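Peptide chain release factor subunit 1 (Aeropyrum pernix, PDB 3AGK) probably directs the termination of translation in response to the stop codons UAA, UAG and UGA. Local coordinates at residues L311-K317 and S337-Q341; G298-E304 and L362-F368; L320-R325 and F355-G361; T154-L158 and E205-L210. All blocks are in the same frame, centred on the assembly; numbering follows the deposited sequence.

Contact 1: L311-K317 and S337-Q341; sequences LEMGAVK and SSGAQ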
# COMPACT_ATOMS: atom_id res chain seq x y z
N LEU A 311 10.39 -0.36 29.95
CA LEU A 311 10.06 -1.65 29.34
C LEU A 311 10.54 -2.78 30.24
O LEU A 311 9.90 -3.83 30.34
CB LEU A 311 10.74 -1.77 27.97
CG LEU A 311 9.94 -1.94 26.68
CD1 LEU A 311 8.44 -1.55 26.77
CD2 LEU A 311 10.63 -1.15 25.56
N GLU A 312 11.68 -2.55 30.89
CA GLU A 312 12.37 -3.54 31.69
C GLU A 312 11.55 -3.97 32.91
O GLU A 312 11.69 -5.09 33.43
CB GLU A 312 13.72 -2.96 32.16
CG GLU A 312 14.94 -3.85 31.94
CD GLU A 312 15.51 -3.74 30.53
OE1 GLU A 312 16.42 -2.90 30.33
OE2 GLU A 312 15.05 -4.49 29.64
N MET A 313 10.70 -3.07 33.39
CA MET A 313 9.88 -3.37 34.55
C MET A 313 8.42 -3.53 34.17
O MET A 313 7.52 -3.41 35.01
CB MET A 313 10.08 -2.32 35.65
CG MET A 313 9.59 -0.92 35.31
SD MET A 313 10.38 0.27 36.41
CE MET A 313 9.22 1.62 36.34
N GLY A 314 8.18 -3.82 32.90
CA GLY A 314 6.83 -4.00 32.40
C GLY A 314 5.89 -2.84 32.69
O GLY A 314 4.69 -3.04 32.82
N ALA A 315 6.45 -1.63 32.77
CA ALA A 315 5.68 -0.42 33.04
C ALA A 315 4.97 0.19 31.81
O ALA A 315 4.10 1.07 31.96
CB ALA A 315 6.59 0.62 33.67
N VAL A 316 5.31 -0.28 30.62
CA VAL A 316 4.75 0.33 29.40
C VAL A 316 3.53 -0.43 28.85
O VAL A 316 3.62 -1.60 28.50
CB VAL A 316 5.81 0.41 28.27
CG1 VAL A 316 5.25 1.19 27.05
CG2 VAL A 316 7.09 1.02 28.78
N LYS A 317 2.38 0.23 28.76
CA LYS A 317 1.24 -0.44 28.13
C LYS A 317 1.28 -0.38 26.60
O LYS A 317 0.97 -1.37 25.93
CB LYS A 317 -0.12 0.02 28.68
CG LYS A 317 -0.58 1.37 28.22
CD LYS A 317 -2.06 1.54 28.56
CE LYS A 317 -2.61 2.81 27.94
NZ LYS A 317 -4.10 2.77 27.80
N SER A 337 7.29 -9.44 25.05
CA SER A 337 7.84 -9.45 26.39
C SER A 337 8.03 -7.99 26.76
O SER A 337 8.14 -7.14 25.88
CB SER A 337 9.18 -10.18 26.45
OG SER A 337 9.79 -9.97 27.70
N SER A 338 8.08 -7.70 28.05
CA SER A 338 7.84 -6.35 28.56
C SER A 338 6.34 -6.15 28.54
O SER A 338 5.83 -5.20 29.12
CB SER A 338 8.50 -5.26 27.70
OG SER A 338 9.88 -5.47 27.51
N GLY A 339 5.65 -7.06 27.84
CA GLY A 339 4.20 -7.04 27.71
C GLY A 339 3.61 -5.72 27.22
O GLY A 339 2.55 -5.31 27.71
N ALA A 340 4.26 -5.07 26.26
CA ALA A 340 3.75 -3.81 25.72
C ALA A 340 3.13 -3.97 24.33
O ALA A 340 3.64 -4.70 23.48
CB ALA A 340 4.84 -2.70 25.71
N GLN A 341 2.01 -3.30 24.10
CA GLN A 341 1.46 -3.28 22.76
C GLN A 341 2.24 -2.30 21.89
O GLN A 341 2.57 -1.19 22.31
CB GLN A 341 -0.02 -2.93 22.76
CG GLN A 341 -0.66 -3.05 21.38
CD GLN A 341 -0.30 -4.36 20.67
OE1 GLN A 341 0.84 -4.57 20.25
NE2 GLN A 341 -1.30 -5.24 20.54
O HOH W 1 5.90 -2.69 29.62
O HOH W 2 -0.45 -3.88 26.73
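Ser-338 has the largest area buried here, followed by Leu-311 and then Ala-340 and Lys-317. Helix 304-312 ends in a Schellman motif: Gly-314, with positive phi, is the C-prime residue, Ala-315 N bonds Ala-310 O, and Gly-314 N bonds Leu-311 O at 3.1 Å. Ser-338 sits against this helix end. Its OG lies 3.6 Å from Leu-311 CG, but it is hydrogen-bonded to Lys-334 O in helix 328-335. Ala-340 points its methyl into the gap. Ala-340 CB is 3.9 Å from Leu-311 CD1 and 4.1 Å from Val-316 CB. One direct hydrogen bond joins the segments: Gln-341 N to Lys-317 O, 2.9 Å. It marks the start of the parallel pairing of strands 316-322 and 341-345 in the domain 3 sheet. Water 1 accepts from Val-316 N at 2.7 Å and donates to Val-316 O at 2.8 Å and Ser-338 O at 2.6 Å. The polar links between the segments thus run through main-chain atoms and water, and the side chains add a small apolar patch.

Contact 2: G298-E304 and L362-F368; sequences GMIVYGE and LAGILRF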
# COMPACT_ATOMS: atom_id res chain seq x y z
N GLY A 298 2.52 12.49 33.67
CA GLY A 298 3.63 11.59 33.96
C GLY A 298 3.38 10.16 33.52
O GLY A 298 4.16 9.26 33.82
N MET A 299 2.28 9.94 32.80
CA MET A 299 1.92 8.59 32.37
C MET A 299 2.55 8.22 31.02
O MET A 299 2.02 7.40 30.27
CB MET A 299 0.39 8.47 32.29
CG MET A 299 -0.15 7.15 32.79
SD MET A 299 0.18 6.88 34.54
CE MET A 299 -0.54 5.26 34.76
N ILE A 300 3.69 8.83 30.72
CA ILE A 300 4.41 8.55 29.49
C ILE A 300 5.91 8.52 29.74
O ILE A 300 6.41 8.98 30.77
CB ILE A 300 4.15 9.61 28.42
CG1 ILE A 300 4.65 10.97 28.92
CG2 ILE A 300 2.67 9.65 28.01
CD1 ILE A 300 4.18 12.10 28.08
N VAL A 301 6.64 7.98 28.77
CA VAL A 301 8.08 7.87 28.88
C VAL A 301 8.66 8.11 27.49
O VAL A 301 8.03 7.79 26.49
CB VAL A 301 8.48 6.47 29.37
CG1 VAL A 301 7.92 5.40 28.43
CG2 VAL A 301 9.98 6.34 29.53
N TYR A 302 9.84 8.73 27.44
CA TYR A 302 10.53 8.91 26.17
C TYR A 302 12.01 9.06 26.46
O TYR A 302 12.40 9.23 27.62
CB TYR A 302 9.99 10.12 25.39
CG TYR A 302 9.73 11.35 26.23
CD1 TYR A 302 10.72 12.33 26.41
CD2 TYR A 302 8.49 11.55 26.83
CE1 TYR A 302 10.49 13.46 27.19
CE2 TYR A 302 8.24 12.68 27.60
CZ TYR A 302 9.23 13.63 27.78
OH TYR A 302 8.96 14.75 28.54
N GLY A 303 12.83 9.00 25.41
CA GLY A 303 14.27 8.93 25.56
C GLY A 303 14.61 7.46 25.65
O GLY A 303 13.98 6.73 26.43
N GLU A 304 15.56 7.01 24.84
CA GLU A 304 15.88 5.58 24.76
C GLU A 304 16.14 4.92 26.12
O GLU A 304 15.61 3.84 26.40
CB GLU A 304 17.05 5.36 23.80
CG GLU A 304 16.62 5.43 22.35
CD GLU A 304 17.78 5.56 21.39
OE1 GLU A 304 18.91 5.18 21.76
OE2 GLU A 304 17.55 6.05 20.25
N LEU A 362 9.97 7.84 19.14
CA LEU A 362 9.93 6.76 20.14
C LEU A 362 9.35 7.26 21.46
O LEU A 362 9.94 8.12 22.11
CB LEU A 362 11.34 6.25 20.42
CG LEU A 362 11.71 4.79 20.70
CD1 LEU A 362 12.77 4.74 21.82
CD2 LEU A 362 10.55 3.90 21.00
N ALA A 363 8.22 6.70 21.88
CA ALA A 363 7.65 7.05 23.17
C ALA A 363 6.73 5.95 23.66
O ALA A 363 6.27 5.13 22.87
CB ALA A 363 6.92 8.39 23.11
N GLY A 364 6.48 5.93 24.97
CA GLY A 364 5.60 4.94 25.55
C GLY A 364 4.49 5.57 26.37
O GLY A 364 4.68 6.62 26.99
N ILE A 365 3.32 4.96 26.35
CA ILE A 365 2.31 5.27 27.34
C ILE A 365 2.45 4.23 28.47
O ILE A 365 2.47 3.03 28.23
CB ILE A 365 0.91 5.22 26.75
CG1 ILE A 365 0.79 6.20 25.57
CG2 ILE A 365 -0.15 5.51 27.85
CD1 ILE A 365 -0.48 6.00 24.73
N LEU A 366 2.57 4.71 29.70
CA LEU A 366 2.77 3.84 30.86
C LEU A 366 1.46 3.31 31.44
O LEU A 366 0.42 3.95 31.34
CB LEU A 366 3.55 4.59 31.94
CG LEU A 366 4.94 5.10 31.56
CD1 LEU A 366 5.61 5.77 32.74
CD2 LEU A 366 5.81 3.96 31.03
N ARG A 367 1.51 2.14 32.05
CA ARG A 367 0.35 1.68 32.81
C ARG A 367 0.47 2.14 34.25
O ARG A 367 -0.51 2.17 35.00
CB ARG A 367 0.19 0.16 32.71
CG ARG A 367 1.46 -0.59 32.90
CD ARG A 367 1.20 -2.07 32.93
NE ARG A 367 0.77 -2.62 31.65
CZ ARG A 367 1.49 -3.47 30.92
NH1 ARG A 367 2.69 -3.87 31.36
NH2 ARG A 367 1.01 -3.94 29.78
N PHE A 368 1.69 2.49 34.64
CA PHE A 368 1.92 3.27 35.85
C PHE A 368 3.25 3.99 35.75
O PHE A 368 3.30 5.20 35.99
CB PHE A 368 1.84 2.42 37.14
CG PHE A 368 1.97 0.93 36.93
CD1 PHE A 368 0.89 0.09 37.14
CD2 PHE A 368 3.16 0.39 36.51
CE1 PHE A 368 1.01 -1.28 36.93
CE2 PHE A 368 3.28 -0.97 36.29
CZ PHE A 368 2.22 -1.81 36.51
O HOH W 3 12.18 9.11 22.79
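This is an antiparallel strand pair at the edge of the mixed four-stranded sheet of eRF1 domain 3, an alpha/beta domain of the Pelota clan. Strand 300-302 is outermost, and strand 362-366 separates it from strand 316-322. The two strand axes approach to 4.7 Å, at 158° between their directions. Val-301 and Gly-364 form a hydrogen-bonded pair: Val-301 N to Gly-364 O is 3.0 Å and Gly-364 N to Val-301 O is 2.9 Å. Leu-366 N to Met-299 O, 2.8 Å, extends the pairing. Ile-300 and Ile-365 form a non-hydrogen-bonded pair, and Ile-300 faces helix 277-294. Val-301 lies on the other face with Leu-366, and both touch Ala-310 of helix 304-312. Gly-364 leaves room for the valine, since a CB there would clash with Val-301 CG1. Beyond the strand, Gly-303 is the N-cap residue of helix 304-312. There water 3 bridges the two segments, accepting from Gly-303 N at 2.7 Å and donating to Leu-362 O at 2.5 Å.

Contact 3: L320-R325 and F355-G361; sequences LIHESR and FLKTFGG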
# COMPACT_ATOMS: atom_id res chain seq x y z
N LEU A 320 4.88 3.46 21.16
CA LEU A 320 4.63 4.11 19.87
C LEU A 320 5.96 4.28 19.16
O LEU A 320 6.87 4.93 19.69
CB LEU A 320 4.01 5.49 20.08
CG LEU A 320 2.59 5.54 20.63
CD1 LEU A 320 2.46 6.64 21.66
CD2 LEU A 320 1.64 5.77 19.49
N ILE A 321 6.07 3.69 17.97
CA ILE A 321 7.33 3.73 17.23
C ILE A 321 7.13 4.23 15.81
O ILE A 321 6.42 3.60 15.02
CB ILE A 321 7.99 2.35 17.15
CG1 ILE A 321 7.88 1.62 18.49
CG2 ILE A 321 9.45 2.47 16.69
CD1 ILE A 321 8.34 0.18 18.43
N HIS A 322 7.76 5.35 15.49
CA HIS A 322 7.73 5.89 14.12
C HIS A 322 8.41 4.92 13.14
O HIS A 322 9.51 4.44 13.39
CB HIS A 322 8.40 7.27 14.08
CG HIS A 322 8.09 8.06 12.84
ND1 HIS A 322 8.71 7.83 11.63
CD2 HIS A 322 7.23 9.10 12.63
CE1 HIS A 322 8.24 8.68 10.73
NE2 HIS A 322 7.35 9.46 11.32
N GLU A 323 7.75 4.65 12.03
CA GLU A 323 8.22 3.65 11.08
C GLU A 323 9.58 3.96 10.42
O GLU A 323 10.23 3.07 9.87
CB GLU A 323 7.18 3.43 9.99
CG GLU A 323 7.08 4.59 9.02
CD GLU A 323 6.10 4.31 7.89
OE1 GLU A 323 5.57 5.27 7.30
OE2 GLU A 323 5.86 3.11 7.60
N SER A 324 10.02 5.21 10.46
CA SER A 324 11.31 5.55 9.85
C SER A 324 12.51 5.23 10.75
O SER A 324 13.66 5.42 10.35
CB SER A 324 11.34 7.01 9.38
OG SER A 324 11.46 7.90 10.47
N ARG A 325 12.26 4.74 11.96
CA ARG A 325 13.35 4.33 12.83
C ARG A 325 14.01 3.04 12.36
O ARG A 325 13.36 2.01 12.18
CB ARG A 325 12.88 4.17 14.28
CG ARG A 325 12.79 5.49 15.01
CD ARG A 325 12.37 5.29 16.43
NE ARG A 325 13.15 6.13 17.34
CZ ARG A 325 14.32 5.79 17.84
NH1 ARG A 325 14.86 4.63 17.52
NH2 ARG A 325 14.96 6.60 18.66
N PHE A 355 5.86 13.96 16.01
CA PHE A 355 6.28 12.85 16.86
C PHE A 355 7.75 12.49 16.64
O PHE A 355 8.51 12.31 17.60
CB PHE A 355 5.41 11.62 16.60
CG PHE A 355 5.78 10.41 17.44
CD1 PHE A 355 5.74 10.47 18.83
CD2 PHE A 355 6.13 9.21 16.84
CE1 PHE A 355 6.07 9.35 19.60
CE2 PHE A 355 6.47 8.09 17.60
CZ PHE A 355 6.44 8.17 18.98
N LEU A 356 8.15 12.39 15.38
CA LEU A 356 9.52 12.10 15.01
C LEU A 356 10.46 13.25 15.39
O LEU A 356 11.59 13.03 15.81
CB LEU A 356 9.62 11.84 13.50
CG LEU A 356 11.02 11.52 12.99
CD1 LEU A 356 11.50 10.23 13.66
CD2 LEU A 356 11.08 11.41 11.47
N LYS A 357 9.99 14.49 15.22
CA LYS A 357 10.86 15.64 15.49
C LYS A 357 11.03 15.84 16.98
O LYS A 357 12.13 16.10 17.45
CB LYS A 357 10.32 16.94 14.84
CG LYS A 357 11.18 18.17 15.17
CD LYS A 357 10.53 19.51 14.80
CE LYS A 357 11.60 20.60 14.84
NZ LYS A 357 11.09 21.99 14.69
N THR A 358 9.95 15.74 17.74
CA THR A 358 10.05 16.14 19.12
C THR A 358 10.42 15.00 20.08
O THR A 358 10.92 15.26 21.17
CB THR A 358 8.86 17.04 19.61
OG1 THR A 358 7.97 16.32 20.46
CG2 THR A 358 8.11 17.63 18.43
N PHE A 359 10.22 13.75 19.65
CA PHE A 359 10.51 12.58 20.49
C PHE A 359 11.37 11.53 19.79
O PHE A 359 11.47 10.39 20.25
CB PHE A 359 9.22 11.94 20.96
CG PHE A 359 8.41 12.82 21.86
CD1 PHE A 359 7.28 13.46 21.40
CD2 PHE A 359 8.80 13.02 23.18
CE1 PHE A 359 6.52 14.27 22.23
CE2 PHE A 359 8.05 13.82 24.03
CZ PHE A 359 6.91 14.45 23.55
N GLY A 360 11.96 11.91 18.66
CA GLY A 360 12.76 10.99 17.89
C GLY A 360 11.96 9.79 17.43
O GLY A 360 12.53 8.75 17.11
N GLY A 361 10.64 9.94 17.38
CA GLY A 361 9.78 8.86 16.93
C GLY A 361 9.81 7.62 17.83
O GLY A 361 9.68 6.49 17.35
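Strand 320-322 and helix 355-359 run at 107° to each other, with axes 9.5 Å apart at closest approach. From the last strand residue, His-322, a type I beta turn runs to Arg-325. After the helix, Gly-360 and Gly-361 both have positive phi. Gly-361 comes close to His-322, with CA atoms 4.6 Å apart, and His-322 N bonds Gly-361 O at 2.9 Å. A CB on Gly-361 would clash with His-322 CB. Arg-325 NE reaches back to Gly-360 O at 2.7 Å. Leu-356 CB sits over one face of the His-322 ring, 4.0 Å from the centroid, a CH-pi contact. The edge of the Phe-355 ring meets Leu-320 O, 3.3 Å from Phe-355 CZ. Phe-355 CZ also makes an apolar contact with Leu-320 CB at 3.8 Å. The guanidinium of Arg-325 also makes salt bridges to Asp-327 and Glu-304. In the domain 3 alpha/beta fold, Leu-320 and Phe-355 also touch helix 277-294, while Ile-321 packs on helix 328-335; strands 341-345 and 362-366 flank strand 316-322.

Contact 4: T154-L158 and E205-L210; sequences TIGLL and EASNLL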
# COMPACT_ATOMS: atom_id res chain seq x y z
N THR A 154 -13.88 13.69 -2.45
CA THR A 154 -12.57 13.11 -2.20
C THR A 154 -12.66 11.59 -2.29
O THR A 154 -13.56 10.98 -1.70
CB THR A 154 -12.04 13.50 -0.79
OG1 THR A 154 -11.94 14.93 -0.68
CG2 THR A 154 -10.65 12.87 -0.50
N ILE A 155 -11.75 10.98 -3.03
CA ILE A 155 -11.65 9.53 -3.05
C ILE A 155 -10.34 9.11 -2.34
O ILE A 155 -9.26 9.61 -2.65
CB ILE A 155 -11.75 8.98 -4.48
CG1 ILE A 155 -13.05 9.50 -5.11
CG2 ILE A 155 -11.72 7.43 -4.49
CD1 ILE A 155 -13.13 9.30 -6.59
N GLY A 156 -10.46 8.22 -1.35
CA GLY A 156 -9.30 7.82 -0.56
C GLY A 156 -9.18 6.31 -0.43
O GLY A 156 -10.07 5.56 -0.85
N LEU A 157 -8.09 5.87 0.17
CA LEU A 157 -7.82 4.45 0.32
C LEU A 157 -7.15 4.17 1.65
O LEU A 157 -6.15 4.81 2.00
CB LEU A 157 -6.93 3.97 -0.83
CG LEU A 157 -6.72 2.46 -0.84
CD1 LEU A 157 -8.04 1.72 -1.04
CD2 LEU A 157 -5.72 2.09 -1.91
N LEU A 158 -7.70 3.22 2.41
CA LEU A 158 -7.09 2.81 3.68
C LEU A 158 -6.61 1.37 3.61
O LEU A 158 -7.38 0.47 3.23
CB LEU A 158 -8.09 2.94 4.82
CG LEU A 158 -7.58 2.49 6.20
CD1 LEU A 158 -6.59 3.52 6.74
CD2 LEU A 158 -8.75 2.26 7.17
N GLU A 205 -15.02 8.21 -11.54
CA GLU A 205 -13.71 8.33 -10.94
C GLU A 205 -13.51 7.26 -9.85
O GLU A 205 -12.53 6.52 -9.87
CB GLU A 205 -13.54 9.73 -10.36
CG GLU A 205 -12.12 10.06 -10.06
CD GLU A 205 -11.26 10.00 -11.30
OE1 GLU A 205 -10.56 8.98 -11.49
OE2 GLU A 205 -11.29 10.98 -12.09
N ALA A 206 -14.45 7.17 -8.91
CA ALA A 206 -14.38 6.18 -7.83
C ALA A 206 -14.26 4.77 -8.40
O ALA A 206 -13.39 4.00 -8.01
CB ALA A 206 -15.59 6.29 -6.92
N SER A 207 -15.15 4.44 -9.33
CA SER A 207 -15.15 3.12 -9.96
C SER A 207 -13.84 2.77 -10.68
O SER A 207 -13.34 1.63 -10.56
CB SER A 207 -16.35 2.98 -10.91
OG SER A 207 -17.58 3.07 -10.20
N ASN A 208 -13.27 3.72 -11.41
CA ASN A 208 -11.99 3.47 -12.06
C ASN A 208 -10.88 3.18 -11.05
O ASN A 208 -9.99 2.36 -11.31
CB ASN A 208 -11.58 4.66 -12.93
CG ASN A 208 -12.42 4.77 -14.19
OD1 ASN A 208 -12.44 5.82 -14.83
ND2 ASN A 208 -13.13 3.69 -14.56
N LEU A 209 -10.94 3.84 -9.91
CA LEU A 209 -9.92 3.67 -8.88
C LEU A 209 -10.13 2.44 -8.00
O LEU A 209 -9.17 1.78 -7.62
CB LEU A 209 -9.83 4.92 -8.00
CG LEU A 209 -9.29 6.15 -8.75
CD1 LEU A 209 -9.62 7.40 -7.98
CD2 LEU A 209 -7.78 6.01 -8.97
N LEU A 210 -11.38 2.11 -7.69
CA LEU A 210 -11.66 1.14 -6.64
C LEU A 210 -12.06 -0.25 -7.15
O LEU A 210 -11.72 -1.27 -6.54
CB LEU A 210 -12.73 1.68 -5.68
CG LEU A 210 -12.37 2.43 -4.38
CD1 LEU A 210 -10.88 2.77 -4.23
CD2 LEU A 210 -13.26 3.67 -4.14
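Thr-154 opens the segment with its side chain out of reach of helix 205-210. Its OG1 is hydrogen-bonded to Gln-258 and Gly-259 instead. Ile-155 makes most of the contact and points at the helix. Its CD1 lies 3.7 Å from Glu-205 CG and 3.9 Å from Ala-206 CB. Its CG2 touches both Leu-209 CD1 and Leu-210 CD2, each at 4.1 Å. The isoleucine therefore fits among four residues on one side of the helix. This is helix-on-sheet packing in the alpha/beta fold of eRF1 domain 2. The long helix 188-215 runs beside strand 152-159, with segment axes 9.5 Å apart and 18° between their directions. No hydrogen bond joins the two segments, and the contact is buried and largely apolar. Gly-156 has no side chain, and Gly-156 O is 4.5 Å from Leu-210 CD1. Leu-157 points to the helix again, with Leu-157 CD1 4.4 Å from Leu-210 CD1. Both leucines also touch Leu-219 of strand 219-226. Leu-158 has its side chain out of the helix's reach and touches Val-267 of helix 259-269.

Overall arrangement
From the N terminus, contact 4 comes first. It closes a loop within domain 2, from strand 152-159 to helix 188-215, before any other contact opens. The other three lie in domain 3. Contact 2 spans the widest loop there, joining strand 300-302 to the last strand, 362-366. Contacts 1 and 3 fall within that loop and cross, because their segments alternate: 311-317, 320-325, 337-341, 355-361. Contact 1 ties the end of helix 304-312 and the start of strand 316-322 to the chain leading into strand 341-345; contact 3 ties strand 316-322 to helix 352-359. Contact 2 touches both, through Arg-367 to Gly-314 and the salt bridge of Glu-304 with Arg-325. Contact 4 stays apart, its nearest atoms about 12 Å from contact 3.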